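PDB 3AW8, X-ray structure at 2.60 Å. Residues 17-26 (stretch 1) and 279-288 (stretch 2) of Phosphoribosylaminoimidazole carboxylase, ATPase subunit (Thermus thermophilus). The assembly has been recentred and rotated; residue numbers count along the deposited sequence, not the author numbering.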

# COMPACT_ATOMS: atom_id res chain seq x y z
N ALA A 17 -2.50 2.34 -5.30
CA ALA A 17 -3.22 1.08 -5.10
C ALA A 17 -3.18 0.23 -6.38
O ALA A 17 -3.32 -0.99 -6.32
N GLY A 18 -2.96 0.87 -7.53
CA GLY A 18 -2.95 0.15 -8.79
C GLY A 18 -1.64 -0.47 -9.23
O GLY A 18 -1.63 -1.49 -9.93
N TYR A 19 -0.51 0.14 -8.87
CA TYR A 19 0.78 -0.42 -9.28
C TYR A 19 0.97 -1.88 -8.83
O TYR A 19 1.56 -2.68 -9.56
N PRO A 20 0.48 -2.25 -7.64
CA PRO A 20 0.67 -3.65 -7.23
C PRO A 20 -0.06 -4.60 -8.17
O PRO A 20 0.26 -5.78 -8.23
N LEU A 21 -1.04 -4.07 -8.91
CA LEU A 21 -1.79 -4.88 -9.86
C LEU A 21 -1.16 -4.75 -11.24
O LEU A 21 -1.75 -5.16 -12.24
N GLY A 22 0.03 -4.17 -11.28
CA GLY A 22 0.73 -4.00 -12.54
C GLY A 22 0.11 -3.04 -13.53
O GLY A 22 0.39 -3.13 -14.73
N LEU A 23 -0.71 -2.11 -13.05
CA LEU A 23 -1.36 -1.13 -13.91
C LEU A 23 -0.49 0.10 -14.17
O LEU A 23 0.58 0.27 -13.58
N SER A 24 -0.97 0.96 -15.07
CA SER A 24 -0.27 2.20 -15.43
C SER A 24 -1.26 3.34 -15.33
O SER A 24 -2.47 3.15 -15.47
N PHE A 25 -0.75 4.54 -15.12
CA PHE A 25 -1.64 5.68 -14.96
C PHE A 25 -1.16 6.92 -15.67
O PHE A 25 0.04 7.08 -15.92
N ARG A 26 -2.11 7.79 -15.99
CA ARG A 26 -1.83 9.08 -16.60
C ARG A 26 -2.87 10.03 -16.01
O ARG A 26 -4.07 9.73 -16.02
N PHE A 279 -9.69 2.29 -3.00
CA PHE A 279 -8.94 2.58 -4.21
C PHE A 279 -8.73 1.32 -5.04
O PHE A 279 -8.91 1.34 -6.25
N GLU A 280 -8.33 0.23 -4.41
CA GLU A 280 -8.13 -0.99 -5.17
C GLU A 280 -9.47 -1.48 -5.75
O GLU A 280 -9.54 -1.89 -6.91
N ASN A 281 -10.53 -1.42 -4.95
CA ASN A 281 -11.84 -1.86 -5.41
C ASN A 281 -12.37 -1.03 -6.57
O ASN A 281 -12.99 -1.57 -7.50
N HIS A 282 -12.14 0.28 -6.53
CA HIS A 282 -12.60 1.14 -7.59
C HIS A 282 -11.93 0.67 -8.87
O HIS A 282 -12.57 0.54 -9.91
N LEU A 283 -10.64 0.39 -8.76
CA LEU A 283 -9.84 -0.07 -9.88
C LEU A 283 -10.35 -1.42 -10.38
O LEU A 283 -10.50 -1.64 -11.58
N ARG A 284 -10.61 -2.34 -9.45
CA ARG A 284 -11.09 -3.66 -9.82
C ARG A 284 -12.44 -3.53 -10.53
O ARG A 284 -12.68 -4.18 -11.55
N ALA A 285 -13.30 -2.66 -10.01
CA ALA A 285 -14.61 -2.43 -10.59
C ALA A 285 -14.51 -1.96 -12.04
O ALA A 285 -14.97 -2.66 -12.95
N VAL A 286 -13.92 -0.80 -12.27
CA VAL A 286 -13.83 -0.26 -13.62
C VAL A 286 -13.05 -1.14 -14.58
O VAL A 286 -13.11 -0.96 -15.79
N LEU A 287 -12.32 -2.11 -14.03
CA LEU A 287 -11.51 -3.00 -14.86
C LEU A 287 -12.24 -4.29 -15.20
O LEU A 287 -11.83 -5.02 -16.10
N GLY A 288 -13.34 -4.55 -14.51
CA GLY A 288 -14.10 -5.76 -14.77
C GLY A 288 -13.54 -6.96 -14.03
O GLY A 288 -13.81 -8.10 -14.39

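Packing of the 279-287 helix against the turn-rich segment 17-26, two parts of one chain that lie far apart in sequence. No direct hydrogen bond crosses the contact, which rests on fitted apolar surfaces and buries 356 Å² summed over both sides. The backbones come near each other at Ala-17 and Glu-280, whose CA atoms are 5.3 Å apart; a small methyl lies between the chains here. That methyl points toward the helix, with Ala-17 CB 3.6 Å from Phe-279 CB and 3.8 Å from Glu-280 N, so it rests on the helix backbone itself. Phe-279 (chi1 m) starts toward Ala-17, but its ring leads away, leaving mainly its CB at the contact.

The chief bump on the helix is Leu-283, which points toward stretch 1 with both chi angles between wells (-108° and 28°). Its hollow is floored by Gly-18: Leu-283 CD2 lies 3.4 Å from Gly-18 CA, and an ideal CB on that glycine would come within 3.0 Å of the same methyl and 2.2 Å from Phe-25 CZ. The bare CA thus makes room for leucine and phenylalanine alike. Phe-25 (chi1 m, chi2 -91°) leaves its backbone sideways, but its ring reaches inward and meets the methyl edge-on, Phe-25 CZ to Leu-283 CD2 being 4.0 Å. Leu-23 (m, t) closes another part of the pocket, with Leu-23 CD1 3.8 Å from Leu-283 CG. Both Leu-23 methyls also reach Leu-287 CD2 toward the helix end, Leu-23 CD2 at 3.6 Å and Leu-23 CD1 at 3.7 Å; Leu-287, like Leu-283, has off-well chi angles (-124° and 31°).

Two overlapping type I turns, Gly-18 to Leu-21 and Tyr-19 to Gly-22, carry the chain round; Leu-21, and Leu-23 just beyond the turns, point toward the helix, and Tyr-19 points away. Leu-21 (m, t) lies alongside the aliphatic part of Glu-280, Leu-21 CD1 to Glu-280 CG being 4.2 Å. Glu-280 leaves the helix sideways, extended through chi1 and chi2 (both t), and carries its carboxylate beyond this apolar contact. There Glu-280 OE1 forms a salt bridge with Arg-284 NH1 at 2.6 Å, one helical turn on, although the hydrogen bond is weak, with an N-H...acceptor angle of 126°. A single water supplies a polar link across the stretches: it donates to Ala-17 O at 2.9 Å and, weakly, to Glu-280 OE2 at 2.6 Å. Past Leu-287 the helix ends in a Schellman motif at Gly-288, whose positive phi suits glycine.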

# COMPACT_ATOMS: atom_id res chain seq x y z
CB ALA A 17 -4.67 1.36 -4.68
CB TYR A 19 1.92 0.46 -8.76
CG TYR A 19 2.09 1.74 -9.53
CD1 TYR A 19 2.40 1.72 -10.89
CD2 TYR A 19 1.92 2.98 -8.91
CE1 TYR A 19 2.55 2.90 -11.62
CE2 TYR A 19 2.06 4.17 -9.63
CZ TYR A 19 2.38 4.12 -10.99
OH TYR A 19 2.53 5.28 -11.70
CB PRO A 20 0.09 -3.68 -5.82
CG PRO A 20 0.35 -2.29 -5.33
CD PRO A 20 -0.03 -1.44 -6.52
CB LEU A 21 -3.26 -4.44 -9.92
CG LEU A 21 -4.12 -4.68 -8.68
CD1 LEU A 21 -5.45 -4.01 -8.83
CD2 LEU A 21 -4.31 -6.17 -8.46
CB LEU A 23 -2.69 -0.70 -13.29
CG LEU A 23 -3.70 -1.78 -12.90
CD1 LEU A 23 -4.87 -1.16 -12.15
CD2 LEU A 23 -4.19 -2.51 -14.15
CB SER A 24 0.27 2.12 -16.85
OG SER A 24 1.20 1.08 -16.93
CB PHE A 25 -1.81 5.99 -13.46
CG PHE A 25 -2.41 4.86 -12.69
CD1 PHE A 25 -3.78 4.77 -12.53
CD2 PHE A 25 -1.60 3.85 -12.19
CE1 PHE A 25 -4.35 3.67 -11.88
CE2 PHE A 25 -2.15 2.74 -11.54
CZ PHE A 25 -3.53 2.65 -11.38
CB ARG A 26 -1.98 9.03 -18.12
CG ARG A 26 -1.70 10.38 -18.77
CD ARG A 26 -1.87 10.31 -20.27
NE ARG A 26 -0.88 9.45 -20.90
CZ ARG A 26 -1.05 8.86 -22.08
NH1 ARG A 26 -2.17 9.05 -22.75
NH2 ARG A 26 -0.09 8.09 -22.58
CB PHE A 279 -7.59 3.24 -3.87
CG PHE A 279 -7.73 4.49 -3.07
CD1 PHE A 279 -8.30 5.62 -3.62
CD2 PHE A 279 -7.35 4.52 -1.73
CE1 PHE A 279 -8.50 6.77 -2.85
CE2 PHE A 279 -7.54 5.66 -0.95
CZ PHE A 279 -8.11 6.78 -1.51
CB GLU A 280 -7.50 -2.09 -4.32
CG GLU A 280 -7.31 -3.39 -5.12
CD GLU A 280 -6.67 -4.52 -4.34
OE1 GLU A 280 -6.86 -5.68 -4.76
OE2 GLU A 280 -5.98 -4.27 -3.32
CB ASN A 281 -12.85 -1.86 -4.26
CG ASN A 281 -13.21 -3.27 -3.81
OD1 ASN A 281 -13.74 -3.47 -2.72
ND2 ASN A 281 -12.93 -4.25 -4.66
CB HIS A 282 -12.21 2.59 -7.34
CG HIS A 282 -12.65 3.54 -8.42
ND1 HIS A 282 -13.94 4.01 -8.51
CD2 HIS A 282 -11.98 4.07 -9.46
CE1 HIS A 282 -14.04 4.80 -9.56
NE2 HIS A 282 -12.87 4.85 -10.16
CB LEU A 283 -8.36 -0.17 -9.47
CG LEU A 283 -7.33 0.84 -9.99
CD1 LEU A 283 -7.97 2.18 -10.30
CD2 LEU A 283 -6.24 1.00 -8.93
CB ARG A 284 -11.19 -4.56 -8.58
CG ARG A 284 -9.81 -4.97 -8.07
CD ARG A 284 -9.78 -5.45 -6.63
NE ARG A 284 -10.17 -6.85 -6.49
CZ ARG A 284 -9.79 -7.65 -5.50
NH1 ARG A 284 -8.99 -7.21 -4.54
NH2 ARG A 284 -10.22 -8.90 -5.46
CB ALA A 285 -15.38 -1.42 -9.78
CB VAL A 286 -13.18 1.16 -13.63
CG1 VAL A 286 -13.90 2.07 -12.64
CG2 VAL A 286 -11.69 1.07 -13.33
CB LEU A 287 -10.18 -3.30 -14.15
CG LEU A 287 -8.87 -2.99 -14.89
CD1 LEU A 287 -9.05 -1.82 -15.82
CD2 LEU A 287 -7.78 -2.72 -13.86
O HOH W 1 -3.84 -3.03 -4.26